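Local coordinates for GDSL-like protein (Collinsella aerofaciens ATCC 25986, PDB 7BXD) that is probably an acyl-hydrolase of the GDSL-like family in the SGNH-hydrolase clan, probably cleaving ester bonds of acyl substrates, at residues F34-G46 against M215-E227. Numbering follows the deposited sequence.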
loop_
_atom_site.group_PDB
_atom_site.type_symbol
_atom_site.label_atom_id
_atom_site.label_comp_id
_atom_site.label_asym_id
_atom_site.label_seq_id
_atom_site.Cartn_x
_atom_site.Cartn_y
_atom_site.Cartn_z
ATOM N N PHE A 34 -1.216 -5.099 5.097
ATOM C CA PHE A 34 -1.490 -5.853 3.885
ATOM C C PHE A 34 -0.977 -4.991 2.724
ATOM O O PHE A 34 -1.456 -3.859 2.531
ATOM C CB PHE A 34 -3.001 -6.047 3.835
ATOM C CG PHE A 34 -3.519 -6.977 2.767
ATOM C CD1 PHE A 34 -2.792 -8.080 2.325
ATOM C CD2 PHE A 34 -4.811 -6.773 2.254
ATOM C CE1 PHE A 34 -3.336 -8.967 1.395
ATOM C CE2 PHE A 34 -5.367 -7.667 1.328
ATOM C CZ PHE A 34 -4.635 -8.768 0.900
ATOM N N GLY A 35 0.030 -5.486 2.004
ATOM C CA GLY A 35 0.676 -4.648 1.018
ATOM C C GLY A 35 1.428 -5.418 -0.050
ATOM O O GLY A 35 1.281 -6.642 -0.200
ATOM N N ASP A 36 2.236 -4.674 -0.806
ATOM C CA ASP A 36 3.015 -5.204 -1.939
ATOM C C ASP A 36 4.502 -5.220 -1.553
ATOM O O ASP A 36 4.828 -5.432 -0.369
ATOM C CB ASP A 36 2.639 -4.449 -3.225
ATOM C CG ASP A 36 2.941 -2.950 -3.164
ATOM O OD1 ASP A 36 3.822 -2.532 -2.363
ATOM O OD2 ASP A 36 2.280 -2.193 -3.905
ATOM N N SER A 37 5.392 -5.027 -2.522
ATOM C CA SER A 37 6.826 -4.973 -2.223
ATOM C C SER A 37 7.154 -3.924 -1.170
ATOM O O SER A 37 8.150 -4.069 -0.435
ATOM C CB SER A 37 7.645 -4.620 -3.465
ATOM O OG SER A 37 7.266 -5.371 -4.600
ATOM N N THR A 38 6.402 -2.813 -1.157
ATOM C CA THR A 38 6.668 -1.703 -0.245
ATOM C C THR A 38 6.157 -1.952 1.158
ATOM O O THR A 38 6.364 -1.109 2.038
ATOM C CB THR A 38 6.129 -0.376 -0.826
ATOM O OG1 THR A 38 4.700 -0.413 -1.017
ATOM C CG2 THR A 38 6.825 -0.038 -2.145
ATOM N N THR A 39 5.501 -3.098 1.387
ATOM C CA THR A 39 5.284 -3.631 2.725
ATOM C C THR A 39 6.192 -4.825 3.002
ATOM O O THR A 39 6.762 -4.921 4.098
ATOM C CB THR A 39 3.797 -4.015 2.933
ATOM O OG1 THR A 39 3.005 -2.819 2.891
ATOM C CG2 THR A 39 3.578 -4.662 4.276
ATOM N N TRP A 40 6.371 -5.746 2.038
ATOM C CA TRP A 40 7.264 -6.887 2.258
ATOM C C TRP A 40 8.639 -6.422 2.723
ATOM O O TRP A 40 9.260 -7.060 3.592
ATOM C CB TRP A 40 7.407 -7.696 0.971
ATOM C CG TRP A 40 8.207 -8.964 1.187
ATOM C CD1 TRP A 40 7.743 -10.136 1.712
ATOM C CD2 TRP A 40 9.609 -9.173 0.904
ATOM N NE1 TRP A 40 8.763 -11.060 1.778
ATOM C CE2 TRP A 40 9.920 -10.496 1.290
ATOM C CE3 TRP A 40 10.610 -8.373 0.350
ATOM C CZ2 TRP A 40 11.208 -11.027 1.163
ATOM C CZ3 TRP A 40 11.888 -8.899 0.196
ATOM C CH2 TRP A 40 12.178 -10.214 0.625
ATOM N N GLY A 41 9.137 -5.319 2.142
ATOM C CA GLY A 41 10.452 -4.787 2.471
ATOM C C GLY A 41 11.500 -4.924 1.388
ATOM O O GLY A 41 12.679 -5.056 1.706
ATOM N N ASP A 42 11.096 -4.861 0.109
ATOM C CA ASP A 42 12.066 -4.945 -0.982
ATOM C C ASP A 42 12.949 -3.712 -0.951
ATOM O O ASP A 42 12.455 -2.581 -0.863
ATOM C CB ASP A 42 11.269 -5.035 -2.289
ATOM C CG ASP A 42 12.104 -5.344 -3.521
ATOM O OD1 ASP A 42 13.324 -5.110 -3.547
ATOM O OD2 ASP A 42 11.473 -5.820 -4.499
ATOM N N ASN A 43 14.268 -3.931 -1.022
ATOM C CA ASN A 43 15.254 -2.858 -0.992
ATOM C C ASN A 43 15.665 -2.393 -2.374
ATOM O O ASN A 43 16.552 -1.555 -2.496
ATOM C CB ASN A 43 16.498 -3.307 -0.216
ATOM C CG ASN A 43 17.201 -4.506 -0.850
ATOM O OD1 ASN A 43 16.808 -4.997 -1.914
ATOM N ND2 ASN A 43 18.221 -5.017 -0.164
ATOM N N GLY A 44 15.036 -2.897 -3.427
ATOM C CA GLY A 44 15.278 -2.446 -4.778
ATOM C C GLY A 44 15.684 -3.590 -5.660
ATOM O O GLY A 44 15.454 -3.544 -6.874
ATOM N N CYS A 45 16.255 -4.630 -5.063
ATOM C CA CYS A 45 16.874 -5.723 -5.770
ATOM C C CYS A 45 16.095 -7.040 -5.588
ATOM O O CYS A 45 16.571 -8.089 -6.028
ATOM C CB CYS A 45 18.356 -5.854 -5.314
ATOM S SG CYS A 45 19.465 -4.322 -5.288
ATOM N N GLY A 46 14.879 -7.003 -4.990
ATOM C CA GLY A 46 14.153 -8.195 -4.554
ATOM C C GLY A 46 14.607 -8.749 -3.220
ATOM O O GLY A 46 14.104 -9.808 -2.785
ATOM N N MET A 215 15.662 5.651 -1.419
ATOM C CA MET A 215 14.916 4.970 -2.492
ATOM C C MET A 215 15.867 4.635 -3.633
ATOM O O MET A 215 15.827 5.263 -4.697
ATOM C CB MET A 215 13.745 5.824 -3.019
ATOM C CG MET A 215 12.713 6.139 -1.968
ATOM S SD MET A 215 11.296 7.050 -2.613
ATOM C CE MET A 215 10.504 5.780 -3.611
ATOM N N PRO A 216 16.722 3.619 -3.455
ATOM C CA PRO A 216 17.865 3.454 -4.371
ATOM C C PRO A 216 17.470 3.230 -5.807
ATOM O O PRO A 216 18.227 3.633 -6.696
ATOM C CB PRO A 216 18.606 2.233 -3.795
ATOM C CG PRO A 216 18.224 2.193 -2.349
ATOM C CD PRO A 216 16.836 2.762 -2.257
ATOM N N ASP A 217 16.358 2.545 -6.081
ATOM C CA ASP A 217 15.900 2.324 -7.452
ATOM C C ASP A 217 14.734 3.237 -7.822
ATOM O O ASP A 217 14.105 3.014 -8.860
ATOM C CB ASP A 217 15.515 0.858 -7.685
ATOM C CG ASP A 217 14.304 0.448 -6.907
ATOM O OD1 ASP A 217 13.836 1.226 -6.035
ATOM O OD2 ASP A 217 13.809 -0.668 -7.149
ATOM N N GLY A 218 14.426 4.250 -7.006
ATOM C CA GLY A 218 13.335 5.159 -7.313
ATOM C C GLY A 218 11.946 4.595 -7.090
ATOM O O GLY A 218 10.963 5.229 -7.520
ATOM N N LEU A 219 11.840 3.441 -6.421
ATOM C CA LEU A 219 10.557 2.755 -6.272
ATOM C C LEU A 219 10.474 2.101 -4.901
ATOM O O LEU A 219 9.517 2.323 -4.143
ATOM C CB LEU A 219 10.391 1.734 -7.395
ATOM C CG LEU A 219 9.223 0.746 -7.291
ATOM C CD1 LEU A 219 7.891 1.510 -7.240
ATOM C CD2 LEU A 219 9.252 -0.213 -8.480
ATOM N N HIS A 220 11.485 1.306 -4.566
ATOM C CA HIS A 220 11.591 0.658 -3.271
ATOM C C HIS A 220 12.379 1.530 -2.292
ATOM O O HIS A 220 12.732 2.671 -2.598
ATOM C CB HIS A 220 12.192 -0.733 -3.488
ATOM C CG HIS A 220 11.374 -1.551 -4.437
ATOM N ND1 HIS A 220 11.742 -1.768 -5.751
ATOM C CD2 HIS A 220 10.145 -2.106 -4.296
ATOM C CE1 HIS A 220 10.801 -2.469 -6.359
ATOM N NE2 HIS A 220 9.824 -2.693 -5.500
ATOM N N TYR A 221 12.655 0.999 -1.107
ATOM C CA TYR A 221 13.255 1.757 -0.024
ATOM C C TYR A 221 14.452 1.007 0.538
ATOM O O TYR A 221 14.439 -0.227 0.661
ATOM C CB TYR A 221 12.222 2.077 1.111
ATOM C CG TYR A 221 11.078 2.911 0.592
ATOM C CD1 TYR A 221 10.038 2.320 -0.143
ATOM C CD2 TYR A 221 11.084 4.295 0.717
ATOM C CE1 TYR A 221 9.041 3.095 -0.739
ATOM C CE2 TYR A 221 10.077 5.078 0.146
ATOM C CZ TYR A 221 9.073 4.463 -0.607
ATOM O OH TYR A 221 8.126 5.255 -1.233
ATOM N N SER A 222 15.481 1.771 0.904
ATOM C CA SER A 222 16.587 1.213 1.677
ATOM C C SER A 222 16.139 0.980 3.119
ATOM O O SER A 222 15.076 1.438 3.534
ATOM C CB SER A 222 17.732 2.217 1.673
ATOM O OG SER A 222 17.275 3.398 2.345
ATOM N N PRO A 223 16.962 0.308 3.934
ATOM C CA PRO A 223 16.616 0.211 5.363
ATOM C C PRO A 223 16.338 1.588 5.980
ATOM O O PRO A 223 15.360 1.757 6.722
ATOM C CB PRO A 223 17.842 -0.513 5.956
ATOM C CG PRO A 223 18.304 -1.401 4.816
ATOM C CD PRO A 223 18.124 -0.544 3.575
ATOM N N ALA A 224 17.150 2.603 5.645
ATOM C CA ALA A 224 16.920 3.944 6.187
ATOM C C ALA A 224 15.618 4.534 5.645
ATOM O O ALA A 224 14.904 5.241 6.369
ATOM C CB ALA A 224 18.085 4.871 5.847
ATOM N N GLY A 225 15.309 4.285 4.361
ATOM C CA GLY A 225 14.044 4.768 3.806
ATOM C C GLY A 225 12.844 4.157 4.510
ATOM O O GLY A 225 11.872 4.849 4.800
ATOM N N TYR A 226 12.899 2.845 4.799
ATOM C CA TYR A 226 11.781 2.215 5.489
ATOM C C TYR A 226 11.658 2.706 6.917
ATOM O O TYR A 226 10.536 2.844 7.417
ATOM C CB TYR A 226 11.939 0.680 5.475
ATOM C CG TYR A 226 11.525 0.031 4.177
ATOM C CD1 TYR A 226 10.226 0.194 3.696
ATOM C CD2 TYR A 226 12.399 -0.789 3.459
ATOM C CE1 TYR A 226 9.813 -0.362 2.500
ATOM C CE2 TYR A 226 11.997 -1.379 2.269
ATOM C CZ TYR A 226 10.703 -1.159 1.779
ATOM O OH TYR A 226 10.289 -1.695 0.577
ATOM N N GLU A 227 12.787 2.999 7.581
ATOM C CA GLU A 227 12.697 3.576 8.918
ATOM C C GLU A 227 12.026 4.943 8.883
ATOM O O GLU A 227 11.161 5.246 9.718
ATOM C CB GLU A 227 14.098 3.645 9.547
ATOM C CG GLU A 227 14.076 4.010 11.052
ATOM C CD GLU A 227 14.311 5.498 11.355
ATOM O OE1 GLU A 227 14.377 6.343 10.427
ATOM O OE2 GLU A 227 14.392 5.839 12.551
#
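N43 pairs with S222 and G44 with H220, with CA atoms 5.0 Å apart in both pairs, and N43 CA donates a near-linear C-H...O contact (163° at the hydrogen) to Y221 O. The H220 imidazole lies against the 34-46 segment: the D42 carboxylate stacks on one face, planes 16° apart, with D42 OD2 3.7 Å from H220 NE2, and L219 CG covers the opposite face. S37 CB meets the ring edge, 3.6 Å from H220 NE2. Rotation of the imidazole is fixed by D217, whose OD2 accepts from H220 ND1 through its syn lone pair at 2.7 Å, in the ring plane, while D217 OD1 takes H220 N at 2.8 Å and, from above the carboxylate plane, L219 N. D217 OD2 also forms a salt bridge with K158. An alanine at D217 removes the acceptors of H220 ND1, H220 N and L219 N, and would probably leave the imidazole freer to turn. With Y226 CG anti to the carbonyl carbon (chi1 -80°), Y226 OH donates to D42 O at 2.7 Å; Y221 CB lies over the centre of the Y226 ring. D42 OD1 meanwhile closes an Asx turn with G44 N. S37 within a G-D-S sequence after strand 30-35, and D217 and H220 in a D-x-x-H sequence before helix 223-240, match the catalytic Ser and Asp-His positions of the SGNH-hydrolase fold, consistent with an active site at this junction.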